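Local coordinates for histidinol-phosphate aminotransferase (Clostridium acetobutylicum, PDB 3FTB), which probably catalyses pyridoxal 5'-phosphate-dependent transamination, consistent with a role as histidinol-phosphate aminotransferase, at residues E99-I104 with V120-S125; G151-P156 with A185-T190. All blocks are in the same frame, centred on the assembly; numbering follows the deposited sequence.

Interaction 1. Residues E99-I104 with V120-S125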
loop_
_atom_site.group_PDB
_atom_site.type_symbol
_atom_site.label_atom_id
_atom_site.label_comp_id
_atom_site.label_asym_id
_atom_site.label_seq_id
_atom_site.Cartn_x
_atom_site.Cartn_y
_atom_site.Cartn_z
ATOM N N GLU A 99 4.042 -14.850 -18.693
ATOM C CA GLU A 99 2.876 -15.516 -19.272
ATOM C C GLU A 99 2.854 -17.029 -18.981
ATOM O O GLU A 99 1.947 -17.741 -19.418
ATOM C CB GLU A 99 2.746 -15.208 -20.783
ATOM C CG GLU A 99 3.981 -15.565 -21.636
ATOM C CD GLU A 99 3.835 -15.191 -23.119
ATOM O OE1 GLU A 99 4.746 -15.512 -23.929
ATOM O OE2 GLU A 99 2.809 -14.569 -23.470
ATOM N N LYS A 100 3.842 -17.505 -18.225
ATOM C CA LYS A 100 3.901 -18.905 -17.813
ATOM C C LYS A 100 4.949 -19.142 -16.725
ATOM O O LYS A 100 6.093 -18.703 -16.845
ATOM C CB LYS A 100 4.192 -19.797 -19.007
ATOM C CG LYS A 100 4.035 -21.270 -18.729
ATOM C CD LYS A 100 4.185 -22.025 -20.029
ATOM C CE LYS A 100 3.809 -23.473 -19.895
ATOM N NZ LYS A 100 3.923 -24.128 -21.227
ATOM N N ILE A 101 4.559 -19.847 -15.667
ATOM C CA ILE A 101 5.466 -20.070 -14.549
ATOM C C ILE A 101 5.462 -21.524 -14.068
ATOM O O ILE A 101 4.442 -22.204 -14.105
ATOM C CB ILE A 101 5.124 -19.140 -13.360
ATOM C CG1 ILE A 101 6.342 -18.955 -12.452
ATOM C CG2 ILE A 101 3.944 -19.700 -12.588
ATOM C CD1 ILE A 101 6.232 -17.776 -11.455
ATOM N N LEU A 102 6.621 -21.997 -13.630
ATOM C CA LEU A 102 6.725 -23.264 -12.913
ATOM C C LEU A 102 6.597 -22.989 -11.416
ATOM O O LEU A 102 7.434 -22.287 -10.839
ATOM C CB LEU A 102 8.083 -23.921 -13.192
ATOM C CG LEU A 102 8.389 -25.288 -12.580
ATOM C CD1 LEU A 102 7.726 -26.337 -13.404
ATOM C CD2 LEU A 102 9.899 -25.498 -12.565
ATOM N N ILE A 103 5.552 -23.526 -10.791
ATOM C CA ILE A 103 5.396 -23.384 -9.351
ATOM C C ILE A 103 5.772 -24.691 -8.675
ATOM O O ILE A 103 5.206 -25.741 -8.975
ATOM C CB ILE A 103 3.969 -22.957 -8.941
ATOM C CG1 ILE A 103 3.483 -21.798 -9.811
ATOM C CG2 ILE A 103 3.952 -22.543 -7.473
ATOM C CD1 ILE A 103 2.096 -21.305 -9.469
ATOM N N ILE A 104 6.775 -24.625 -7.803
ATOM C CA ILE A 104 7.169 -25.772 -7.012
ATOM C C ILE A 104 6.156 -25.891 -5.890
ATOM O O ILE A 104 5.862 -24.911 -5.199
ATOM C CB ILE A 104 8.587 -25.626 -6.429
ATOM C CG1 ILE A 104 9.631 -26.002 -7.481
ATOM C CG2 ILE A 104 8.757 -26.544 -5.218
ATOM C CD1 ILE A 104 9.380 -25.404 -8.841
ATOM N N VAL A 120 -1.434 -15.864 -15.898
ATOM C CA VAL A 120 -0.183 -16.582 -16.138
ATOM C C VAL A 120 -0.444 -18.078 -16.229
ATOM O O VAL A 120 -1.195 -18.633 -15.434
ATOM C CB VAL A 120 0.832 -16.321 -15.013
ATOM C CG1 VAL A 120 2.158 -16.974 -15.328
ATOM C CG2 VAL A 120 1.017 -14.816 -14.788
ATOM N N SER A 121 0.182 -18.735 -17.202
ATOM C CA SER A 121 0.086 -20.188 -17.329
ATOM C C SER A 121 0.874 -20.874 -16.213
ATOM O O SER A 121 1.969 -20.435 -15.851
ATOM C CB SER A 121 0.606 -20.643 -18.694
ATOM O OG SER A 121 0.007 -19.897 -19.732
ATOM N N VAL A 122 0.313 -21.947 -15.668
ATOM C CA VAL A 122 0.926 -22.627 -14.536
ATOM C C VAL A 122 1.348 -24.046 -14.876
ATOM O O VAL A 122 0.572 -24.830 -15.433
ATOM C CB VAL A 122 -0.016 -22.651 -13.314
ATOM C CG1 VAL A 122 0.420 -23.712 -12.316
ATOM C CG2 VAL A 122 -0.046 -21.286 -12.659
ATOM N N VAL A 123 2.588 -24.359 -14.523
ATOM C CA VAL A 123 3.154 -25.694 -14.656
ATOM C C VAL A 123 3.702 -26.074 -13.282
ATOM O O VAL A 123 4.419 -25.286 -12.668
ATOM C CB VAL A 123 4.299 -25.694 -15.681
ATOM C CG1 VAL A 123 4.935 -27.067 -15.787
ATOM C CG2 VAL A 123 3.792 -25.212 -17.036
ATOM N N PHE A 124 3.366 -27.260 -12.785
ATOM C CA PHE A 124 3.782 -27.653 -11.432
ATOM C C PHE A 124 5.030 -28.549 -11.386
ATOM O O PHE A 124 5.265 -29.381 -12.277
ATOM C CB PHE A 124 2.625 -28.313 -10.652
ATOM C CG PHE A 124 1.540 -27.346 -10.209
ATOM C CD1 PHE A 124 1.798 -26.371 -9.251
ATOM C CD2 PHE A 124 0.258 -27.428 -10.735
ATOM C CE1 PHE A 124 0.808 -25.486 -8.843
ATOM C CE2 PHE A 124 -0.747 -26.543 -10.328
ATOM C CZ PHE A 124 -0.476 -25.578 -9.384
ATOM N N SER A 125 5.843 -28.350 -10.348
ATOM C CA SER A 125 6.890 -29.302 -10.000
ATOM C C SER A 125 6.706 -29.712 -8.538
ATOM O O SER A 125 6.704 -28.863 -7.629
ATOM C CB SER A 125 8.291 -28.725 -10.230
ATOM O OG SER A 125 9.290 -29.692 -9.925
#
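Leu102 lays its CD1 methyl over Val123, 3.7 Å from Val123 CG1, and the same methyl reaches on to Ser125 CB. Leu102 CG is anti to the backbone N (chi1 -178°), and with chi2 near 80° the two torsions together turn CD1 toward the neighbouring strand. On the same face Lys100, an extended chain, crosses Val123 tightly, Lys100 CE lying 3.3 Å from Val123 CG2. The other face carries Ile103, whose CD1 meets Val122 CG2 at 3.8 Å while its CB sits beside CE1 of the Phe124 ring; Val122 CG1 lies over one face of that ring, near the rim. Helix 110-117 touches the face of Ile103 and Phe124, helix 135-141 that of Leu102 and Ser125.

The main chains run parallel, their axes 30° apart. Donors alternate between the strands: Ile101 N gives to Ser121 O (2.7 Å), Val123 N to Ile101 O, Ile103 N to Val123 O and Ser125 N to Ile103 O. At the start Glu99 O takes two donors: Ser121 N, from above the carbonyl plane, and Ser121 OG at 2.9 Å, nearly in line with the C=O. Ser125 OG bonds instead to Asp137. Helix 110-117 joins the pair: a beta-alpha-beta unit of the large domain of class I/II aminotransferases.

Interaction 2. Residues G151-P156 with A185-T190. With PO4 (phosphate ion), chain F.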
loop_
_atom_site.group_PDB
_atom_site.type_symbol
_atom_site.label_atom_id
_atom_site.label_comp_id
_atom_site.label_asym_id
_atom_site.label_seq_id
_atom_site.Cartn_x
_atom_site.Cartn_y
_atom_site.Cartn_z
ATOM N N GLY A 151 10.123 -21.286 -2.869
ATOM C CA GLY A 151 10.345 -20.743 -1.540
ATOM C C GLY A 151 11.658 -21.191 -0.921
ATOM O O GLY A 151 12.087 -22.330 -1.086
ATOM N N ASN A 152 12.299 -20.279 -0.204
ATOM C CA ASN A 152 13.536 -20.583 0.490
ATOM C C ASN A 152 13.582 -19.866 1.832
ATOM O O ASN A 152 14.039 -18.724 1.891
ATOM C CB ASN A 152 14.729 -20.097 -0.326
ATOM C CG ASN A 152 16.055 -20.562 0.261
ATOM O OD1 ASN A 152 16.116 -21.602 0.921
ATOM N ND2 ASN A 152 17.120 -19.806 0.017
ATOM N N PRO A 153 13.140 -20.539 2.916
ATOM C CA PRO A 153 12.624 -21.912 2.919
ATOM C C PRO A 153 11.155 -21.980 2.507
ATOM O O PRO A 153 10.436 -20.998 2.607
ATOM C CB PRO A 153 12.776 -22.357 4.390
ATOM C CG PRO A 153 13.158 -21.147 5.157
ATOM C CD PRO A 153 13.136 -19.959 4.268
ATOM N N ASN A 154 10.714 -23.142 2.053
ATOM C CA ASN A 154 9.338 -23.291 1.586
ATOM C C ASN A 154 8.275 -23.597 2.653
ATOM O O ASN A 154 8.420 -24.518 3.450
ATOM C CB ASN A 154 9.262 -24.342 0.482
ATOM C CG ASN A 154 7.967 -24.269 -0.300
ATOM O OD1 ASN A 154 7.604 -23.220 -0.834
ATOM N ND2 ASN A 154 7.273 -25.394 -0.389
ATOM N N ASN A 155 7.214 -22.797 2.640
ATOM C CA ASN A 155 5.993 -23.041 3.389
ATOM C C ASN A 155 5.128 -24.040 2.595
ATOM O O ASN A 155 4.779 -23.769 1.447
ATOM C CB ASN A 155 5.281 -21.693 3.543
ATOM C CG ASN A 155 3.816 -21.828 3.970
ATOM O OD1 ASN A 155 3.375 -22.879 4.424
ATOM N ND2 ASN A 155 3.064 -20.738 3.832
ATOM N N PRO A 156 4.734 -25.183 3.197
ATOM C CA PRO A 156 4.660 -25.619 4.601
ATOM C C PRO A 156 5.792 -26.498 5.141
ATOM O O PRO A 156 5.801 -26.741 6.345
ATOM C CB PRO A 156 3.393 -26.486 4.610
ATOM C CG PRO A 156 3.159 -26.894 3.111
ATOM C CD PRO A 156 4.235 -26.234 2.291
ATOM N N ALA A 185 11.089 -14.869 2.568
ATOM C CA ALA A 185 10.487 -14.089 3.642
ATOM C C ALA A 185 10.797 -14.683 5.006
ATOM O O ALA A 185 10.695 -13.999 6.027
ATOM C CB ALA A 185 8.986 -13.991 3.441
ATOM N N PHE A 186 11.179 -15.959 5.009
ATOM C CA PHE A 186 11.459 -16.684 6.238
ATOM C C PHE A 186 12.956 -16.876 6.427
ATOM O O PHE A 186 13.402 -17.194 7.532
ATOM C CB PHE A 186 10.788 -18.062 6.228
ATOM C CG PHE A 186 9.303 -18.029 6.483
ATOM C CD1 PHE A 186 8.804 -17.645 7.719
ATOM C CD2 PHE A 186 8.407 -18.414 5.492
ATOM C CE1 PHE A 186 7.435 -17.634 7.967
ATOM C CE2 PHE A 186 7.038 -18.409 5.728
ATOM C CZ PHE A 186 6.551 -18.018 6.972
ATOM N N ILE A 187 13.720 -16.679 5.352
ATOM C CA ILE A 187 15.143 -16.999 5.336
ATOM C C ILE A 187 15.874 -16.467 6.567
ATOM O O ILE A 187 16.996 -16.876 6.855
ATOM C CB ILE A 187 15.838 -16.430 4.089
ATOM C CG1 ILE A 187 17.108 -17.221 3.756
ATOM C CG2 ILE A 187 16.186 -14.977 4.322
ATOM C CD1 ILE A 187 16.865 -18.577 3.104
ATOM N N GLU A 188 15.232 -15.564 7.294
ATOM C CA GLU A 188 15.852 -14.923 8.443
ATOM C C GLU A 188 16.134 -15.934 9.540
ATOM O O GLU A 188 17.122 -15.827 10.284
ATOM C CB GLU A 188 14.898 -13.883 8.995
ATOM C CG GLU A 188 13.939 -13.323 7.986
ATOM C CD GLU A 188 14.551 -12.197 7.218
ATOM O OE1 GLU A 188 13.903 -11.760 6.259
ATOM O OE2 GLU A 188 15.665 -11.759 7.574
ATOM N N PHE A 189 15.253 -16.925 9.616
ATOM C CA PHE A 189 15.174 -17.813 10.760
ATOM C C PHE A 189 16.237 -18.905 10.711
ATOM O O PHE A 189 16.282 -19.762 11.588
ATOM C CB PHE A 189 13.775 -18.433 10.851
ATOM C CG PHE A 189 12.680 -17.450 11.197
ATOM C CD1 PHE A 189 12.368 -17.174 12.527
ATOM C CD2 PHE A 189 11.931 -16.842 10.196
ATOM C CE1 PHE A 189 11.349 -16.278 12.841
ATOM C CE2 PHE A 189 10.912 -15.948 10.510
ATOM C CZ PHE A 189 10.620 -15.678 11.834
ATOM N N THR A 190 17.082 -18.861 9.686
ATOM C CA THR A 190 18.212 -19.777 9.534
ATOM C C THR A 190 19.507 -19.182 10.110
ATOM O O THR A 190 20.289 -19.878 10.761
ATOM C CB THR A 190 18.459 -20.093 8.045
ATOM O OG1 THR A 190 19.116 -18.984 7.418
ATOM C CG2 THR A 190 17.144 -20.341 7.328
HETATM P P PO4 F . -0.125 -19.466 5.248
HETATM O O1 PO4 F . -0.336 -17.995 4.965
HETATM O O2 PO4 F . -0.496 -20.278 4.028
HETATM O O3 PO4 F . 1.327 -19.700 5.588
HETATM O O4 PO4 F . -0.988 -19.878 6.421
HETATM O O HOH W 1 10.339 -18.370 2.742
#
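Pro153 presents its CD to Phe186, an apolar contact 3.6 Å from Phe186 CB, the two side chains crossing at about a right angle; the same CD lies 3.5 Å from Ile187 N. The peptide before Pro153 is cis, as is the one before Pro156. Further along, Asn155 CB approaches the Phe186 ring obliquely at CE2, 4.3 Å away, and Phe299 stacks edge-to-face with that ring.

Ile187 makes the closest approach to a polar group. Its CG1 is anti to the backbone N (chi1 -156°), and CD1 comes within 3.1 Å of Asn152 O and also lies against Asn152 ND2. The amide that CD1 meets is held from elsewhere: ND2 donates to Ser195 O, and OD1 accepts from Ile161 N.

No direct hydrogen bond links the two segments. A water donates to Pro153 O at 2.6 Å and accepts from Phe186 N, a bridge that is weak on the Phe186 side. Within 185-190, Thr190 OG1 donates to Ile187 O at 3.0 Å, returning to the backbone of the same segment.

Asn155 ND2 gives a weak bond to a phosphate ion, bent to 124° at the hydrogen; Arg338 and Arg324 also bind this ion, which probably comes from the crystallisation liquor. Loops following the C-terminal ends of the parallel strands 147-151 and 179-183 thus meet near the centre of the chain, an arrangement consistent with the active-site side of a fold-type I, pyridoxal phosphate-dependent aminotransferase.

After strand 80-84 and helix 87-95, the chain enters strand 100-105, turns into helix 110-117 and returns along strand 121-126, where interaction 1 closes a loop of 15 intervening residues. Helix 135-141 then leads to strand 147-151, which pairs with strand 100-105 on the side away from 121-126. Interaction 2 opens at the end of that strand and closes 28 intervening residues later, after helix 163-176 and strand 179-183. The two contacts are in series, neither enclosing nor crossing the other. Their centres are 20 Å apart: interaction 1 builds one margin of the seven-stranded sheet, whereas interaction 2 joins loops beyond two inner strands.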